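Long-range contact in PhnB-like domain-containing protein (Pseudomonas aeruginosa, PDB 1U69), which is of unknown function but belongs to the PhnB-like family of the glyoxalase clan and has been proposed as a potential drug-resistance protein: residues Y24-R38 with G49-I61. Residues are numbered along the deposited sequence; the frame is centred on the assembly and turned at random.
Sequences YAETFPDSAVLAVHR and GDVLTVEFRVMGI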
loop_
_atom_site.group_PDB
_atom_site.type_symbol
_atom_site.label_atom_id
_atom_site.label_comp_id
_atom_site.label_asym_id
_atom_site.label_seq_id
_atom_site.Cartn_x
_atom_site.Cartn_y
_atom_site.Cartn_z
ATOM N N TYR A 24 -6.114 16.790 -9.600
ATOM C CA TYR A 24 -5.200 15.812 -9.039
ATOM C C TYR A 24 -5.022 14.667 -10.037
ATOM O O TYR A 24 -3.928 14.152 -10.213
ATOM C CB TYR A 24 -5.710 15.260 -7.709
ATOM C CG TYR A 24 -5.971 16.264 -6.602
ATOM C CD1 TYR A 24 -5.196 17.418 -6.443
ATOM C CD2 TYR A 24 -6.993 16.041 -5.689
ATOM C CE1 TYR A 24 -5.448 18.319 -5.409
ATOM C CE2 TYR A 24 -7.236 16.922 -4.645
ATOM C CZ TYR A 24 -6.474 18.073 -4.519
ATOM O OH TYR A 24 -6.727 18.939 -3.476
ATOM N N ALA A 25 -6.102 14.294 -10.706
ATOM C CA ALA A 25 -6.079 13.146 -11.608
ATOM C C ALA A 25 -5.182 13.385 -12.827
ATOM O O ALA A 25 -4.564 12.448 -13.354
ATOM C CB ALA A 25 -7.496 12.773 -12.029
ATOM N N GLU A 26 -5.091 14.636 -13.255
ATOM C CA GLU A 26 -4.281 14.961 -14.417
ATOM C C GLU A 26 -2.851 15.337 -14.015
ATOM O O GLU A 26 -1.967 15.382 -14.861
ATOM C CB GLU A 26 -4.948 16.047 -15.259
ATOM C CG GLU A 26 -5.106 17.381 -14.570
ATOM C CD GLU A 26 -6.154 18.276 -15.220
ATOM O OE1 GLU A 26 -6.797 17.857 -16.210
ATOM O OE2 GLU A 26 -6.331 19.399 -14.716
ATOM N N THR A 27 -2.629 15.553 -12.719
ATOM C CA THR A 27 -1.335 15.994 -12.198
ATOM C C THR A 27 -0.485 14.839 -11.711
ATOM O O THR A 27 0.661 14.716 -12.081
ATOM C CB THR A 27 -1.549 16.990 -11.045
ATOM O OG1 THR A 27 -2.101 18.211 -11.563
ATOM C CG2 THR A 27 -0.223 17.418 -10.411
ATOM N N PHE A 28 -1.044 14.009 -10.840
ATOM C CA PHE A 28 -0.277 12.941 -10.226
ATOM C C PHE A 28 -0.411 11.648 -11.017
ATOM O O PHE A 28 -1.444 11.397 -11.641
ATOM C CB PHE A 28 -0.766 12.716 -8.796
ATOM C CG PHE A 28 -0.605 13.910 -7.917
ATOM C CD1 PHE A 28 0.643 14.246 -7.417
ATOM C CD2 PHE A 28 -1.697 14.691 -7.572
ATOM C CE1 PHE A 28 0.790 15.358 -6.586
ATOM C CE2 PHE A 28 -1.555 15.809 -6.764
ATOM C CZ PHE A 28 -0.323 16.142 -6.270
ATOM N N PRO A 29 0.604 10.793 -10.950
ATOM C CA PRO A 29 0.516 9.475 -11.576
ATOM C C PRO A 29 -0.497 8.587 -10.861
ATOM O O PRO A 29 -0.785 8.818 -9.666
ATOM C CB PRO A 29 1.925 8.918 -11.380
ATOM C CG PRO A 29 2.401 9.565 -10.142
ATOM C CD PRO A 29 1.872 10.966 -10.215
ATOM N N ASP A 30 -1.008 7.571 -11.554
ATOM C CA ASP A 30 -1.911 6.578 -10.952
ATOM C C ASP A 30 -3.017 7.226 -10.118
ATOM O O ASP A 30 -3.285 6.851 -8.966
ATOM C CB ASP A 30 -1.120 5.562 -10.111
ATOM C CG ASP A 30 -1.878 4.268 -9.905
ATOM O OD1 ASP A 30 -2.575 3.831 -10.828
ATOM O OD2 ASP A 30 -1.841 3.603 -8.849
ATOM N N SER A 31 -3.654 8.230 -10.707
ATOM C CA SER A 31 -4.730 8.953 -10.046
ATOM C C SER A 31 -5.910 9.149 -11.003
ATOM O O SER A 31 -5.728 9.286 -12.221
ATOM C CB SER A 31 -4.206 10.289 -9.511
ATOM O OG SER A 31 -3.070 10.104 -8.673
ATOM N N ALA A 32 -7.112 9.183 -10.445
ATOM C CA ALA A 32 -8.335 9.215 -11.233
ATOM C C ALA A 32 -9.552 9.697 -10.460
ATOM O O ALA A 32 -9.675 9.472 -9.248
ATOM C CB ALA A 32 -8.618 7.814 -11.785
ATOM N N VAL A 33 -10.457 10.344 -11.184
ATOM C CA VAL A 33 -11.797 10.645 -10.706
ATOM C C VAL A 33 -12.678 9.408 -10.933
ATOM O O VAL A 33 -12.738 8.865 -12.047
ATOM C CB VAL A 33 -12.400 11.872 -11.455
ATOM C CG1 VAL A 33 -13.825 12.156 -10.992
ATOM C CG2 VAL A 33 -11.506 13.097 -11.268
ATOM N N LEU A 34 -13.375 8.976 -9.892
ATOM C CA LEU A 34 -14.089 7.699 -9.931
ATOM C C LEU A 34 -15.608 7.831 -10.048
ATOM O O LEU A 34 -16.238 7.063 -10.761
ATOM C CB LEU A 34 -13.700 6.871 -8.702
ATOM C CG LEU A 34 -12.204 6.557 -8.551
ATOM C CD1 LEU A 34 -11.969 5.642 -7.364
ATOM C CD2 LEU A 34 -11.626 5.948 -9.803
ATOM N N ALA A 35 -16.187 8.807 -9.363
ATOM C CA ALA A 35 -17.641 8.977 -9.326
ATOM C C ALA A 35 -18.014 10.351 -8.810
ATOM O O ALA A 35 -17.296 10.936 -8.017
ATOM C CB ALA A 35 -18.272 7.927 -8.462
ATOM N N VAL A 36 -19.143 10.867 -9.292
ATOM C CA VAL A 36 -19.667 12.160 -8.868
ATOM C C VAL A 36 -21.058 11.925 -8.315
ATOM O O VAL A 36 -21.879 11.253 -8.959
ATOM C CB VAL A 36 -19.693 13.133 -10.045
ATOM C CG1 VAL A 36 -20.284 14.484 -9.646
ATOM C CG2 VAL A 36 -18.284 13.292 -10.594
ATOM N N HIS A 37 -21.300 12.441 -7.109
ATOM C CA HIS A 37 -22.547 12.211 -6.386
ATOM C C HIS A 37 -23.226 13.541 -6.155
ATOM O O HIS A 37 -22.675 14.432 -5.510
ATOM C CB HIS A 37 -22.288 11.539 -5.047
ATOM C CG HIS A 37 -21.638 10.198 -5.172
ATOM N ND1 HIS A 37 -22.230 9.154 -5.848
ATOM C CD2 HIS A 37 -20.444 9.736 -4.733
ATOM C CE1 HIS A 37 -21.430 8.104 -5.817
ATOM N NE2 HIS A 37 -20.340 8.429 -5.145
ATOM N N ARG A 38 -24.441 13.672 -6.663
ATOM C CA ARG A 38 -25.149 14.931 -6.558
ATOM C C ARG A 38 -26.035 14.954 -5.323
ATOM O O ARG A 38 -26.441 13.909 -4.823
ATOM C CB ARG A 38 -25.925 15.217 -7.849
ATOM C CG ARG A 38 -24.975 15.734 -8.923
ATOM C CD ARG A 38 -25.481 15.708 -10.338
ATOM N NE ARG A 38 -24.375 15.959 -11.265
ATOM C CZ ARG A 38 -23.812 17.152 -11.493
ATOM N NH1 ARG A 38 -24.244 18.254 -10.883
ATOM N NH2 ARG A 38 -22.806 17.251 -12.355
ATOM N N GLY A 49 -29.073 18.709 -6.616
ATOM C CA GLY A 49 -28.523 18.504 -7.944
ATOM C C GLY A 49 -27.103 19.025 -8.101
ATOM O O GLY A 49 -26.456 18.718 -9.082
ATOM N N ASP A 50 -26.628 19.822 -7.148
ATOM C CA ASP A 50 -25.236 20.284 -7.135
ATOM C C ASP A 50 -24.344 19.104 -6.789
ATOM O O ASP A 50 -24.817 18.112 -6.246
ATOM C CB ASP A 50 -25.038 21.410 -6.106
ATOM C CG ASP A 50 -25.587 22.750 -6.573
ATOM O OD1 ASP A 50 -25.982 22.901 -7.747
ATOM O OD2 ASP A 50 -25.647 23.724 -5.823
ATOM N N VAL A 51 -23.060 19.202 -7.107
ATOM C CA VAL A 51 -22.097 18.171 -6.722
ATOM C C VAL A 51 -21.940 18.186 -5.196
ATOM O O VAL A 51 -21.611 19.221 -4.601
ATOM C CB VAL A 51 -20.725 18.381 -7.400
ATOM C CG1 VAL A 51 -19.680 17.386 -6.847
ATOM C CG2 VAL A 51 -20.837 18.259 -8.922
ATOM N N LEU A 52 -22.222 17.052 -4.565
ATOM C CA LEU A 52 -22.098 16.927 -3.115
ATOM C C LEU A 52 -20.761 16.278 -2.752
ATOM O O LEU A 52 -19.993 16.828 -1.956
ATOM C CB LEU A 52 -23.271 16.130 -2.540
ATOM C CG LEU A 52 -23.274 15.858 -1.038
ATOM C CD1 LEU A 52 -23.301 17.159 -0.279
ATOM C CD2 LEU A 52 -24.452 14.985 -0.652
ATOM N N THR A 53 -20.490 15.104 -3.316
ATOM C CA THR A 53 -19.173 14.476 -3.163
ATOM C C THR A 53 -18.620 13.972 -4.483
ATOM O O THR A 53 -19.353 13.713 -5.443
ATOM C CB THR A 53 -19.183 13.299 -2.174
ATOM O OG1 THR A 53 -20.085 12.270 -2.626
ATOM C CG2 THR A 53 -19.657 13.714 -0.790
ATOM N N VAL A 54 -17.308 13.779 -4.488
ATOM C CA VAL A 54 -16.598 13.210 -5.628
ATOM C C VAL A 54 -15.643 12.147 -5.091
ATOM O O VAL A 54 -14.797 12.442 -4.243
ATOM C CB VAL A 54 -15.778 14.276 -6.367
ATOM C CG1 VAL A 54 -15.059 13.648 -7.545
ATOM C CG2 VAL A 54 -16.660 15.465 -6.819
ATOM N N GLU A 55 -15.794 10.917 -5.562
ATOM C CA GLU A 55 -14.842 9.859 -5.236
ATOM C C GLU A 55 -13.668 9.966 -6.188
ATOM O O GLU A 55 -13.847 10.123 -7.386
ATOM C CB GLU A 55 -15.480 8.476 -5.342
ATOM C CG GLU A 55 -16.652 8.213 -4.408
ATOM C CD GLU A 55 -17.253 6.834 -4.641
ATOM O OE1 GLU A 55 -16.487 5.850 -4.712
ATOM O OE2 GLU A 55 -18.472 6.731 -4.790
ATOM N N PHE A 56 -12.454 9.906 -5.651
ATOM C CA PHE A 56 -11.255 9.899 -6.477
ATOM C C PHE A 56 -10.148 9.123 -5.797
ATOM O O PHE A 56 -10.284 8.765 -4.639
ATOM C CB PHE A 56 -10.822 11.326 -6.859
ATOM C CG PHE A 56 -10.332 12.192 -5.701
ATOM C CD1 PHE A 56 -8.973 12.337 -5.443
ATOM C CD2 PHE A 56 -11.229 12.921 -4.924
ATOM C CE1 PHE A 56 -8.530 13.161 -4.402
ATOM C CE2 PHE A 56 -10.775 13.761 -3.918
ATOM C CZ PHE A 56 -9.434 13.870 -3.663
ATOM N N ARG A 57 -9.100 8.793 -6.543
ATOM C CA ARG A 57 -7.972 8.055 -5.986
ATOM C C ARG A 57 -6.713 8.781 -6.339
ATOM O O ARG A 57 -6.545 9.191 -7.492
ATOM C CB ARG A 57 -7.918 6.628 -6.546
ATOM C CG ARG A 57 -6.898 5.708 -5.870
ATOM C CD ARG A 57 -6.847 4.317 -6.476
ATOM N NE ARG A 57 -6.996 4.456 -7.913
ATOM C CZ ARG A 57 -8.086 4.123 -8.608
ATOM N NH1 ARG A 57 -9.141 3.537 -8.033
ATOM N NH2 ARG A 57 -8.106 4.335 -9.907
ATOM N N VAL A 58 -5.820 8.966 -5.369
ATOM C CA VAL A 58 -4.510 9.547 -5.658
ATOM C C VAL A 58 -3.379 8.636 -5.204
ATOM O O VAL A 58 -3.169 8.451 -4.025
ATOM C CB VAL A 58 -4.312 10.983 -5.056
ATOM C CG1 VAL A 58 -5.129 11.974 -5.832
ATOM C CG2 VAL A 58 -4.677 11.062 -3.592
HETATM N N MSE A 59 -2.690 8.027 -6.159
HETATM C CA MSE A 59 -1.509 7.219 -5.869
HETATM C C MSE A 59 -1.757 6.180 -4.761
HETATM O O MSE A 59 -0.966 6.060 -3.822
HETATM C CB MSE A 59 -0.339 8.139 -5.511
HETATM C CG MSE A 59 0.131 8.976 -6.686
HETATM SE SE MSE A 59 1.346 10.386 -6.164
HETATM C CE MSE A 59 0.080 11.679 -5.341
ATOM N N GLY A 60 -2.839 5.419 -4.905
ATOM C CA GLY A 60 -3.128 4.308 -4.006
ATOM C C GLY A 60 -4.082 4.641 -2.880
ATOM O O GLY A 60 -4.530 3.727 -2.165
ATOM N N ILE A 61 -4.416 5.929 -2.728
ATOM C CA ILE A 61 -5.238 6.393 -1.614
ATOM C C ILE A 61 -6.658 6.713 -2.087
ATOM O O ILE A 61 -6.848 7.602 -2.933
ATOM C CB ILE A 61 -4.632 7.669 -0.952
ATOM C CG1 ILE A 61 -3.197 7.431 -0.484
ATOM C CG2 ILE A 61 -5.491 8.118 0.211
ATOM C CD1 ILE A 61 -3.024 6.322 0.486
HETATM O O HOH W 1 -4.039 4.834 -7.486
HETATM O O HOH W 2 -5.631 5.447 -10.303
#
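Leu34 and Ala35 both face Glu55, and Leu52 and Thr53 both face His37: two classic beta bulges that shift the register of this antiparallel pair. Strands 31-38 and 51-58 form the hairpin at one side of a four-stranded mixed sheet with strand order 1-4-3-2, in keeping with the βαβββ module of the glyoxalase clan. At the second bulge His37 O accepts from both Leu52 N and Thr53 N. The His37 side chain crosses that of Glu55 obliquely. Its NE2 donates to the anti lone pair of Glu55 OE2, 2.5 Å away and nearly straight at 172°. Ring and carboxylate are close to coplanar. The extended Glu55 chain carries the carboxylate to the ring edge. On the other face, Phe56 CE1 comes to the edge of the Tyr24 ring, 3.5 Å from CD2, with the planes at 44°. Tyr24 OH is hydrogen-bonded to Asp112 and Tyr13. Just after strand 51-58, Met59, a selenomethionine in a type I' turn, bends at chi3 (-75°) and brings CE to 3.3 Å from Phe28 CD1. Trp118 stacks on Phe28. Beside this turn, water 1 donates to Asp30 O at 2.6 Å and accepts from Gly60 N at 2.9 Å.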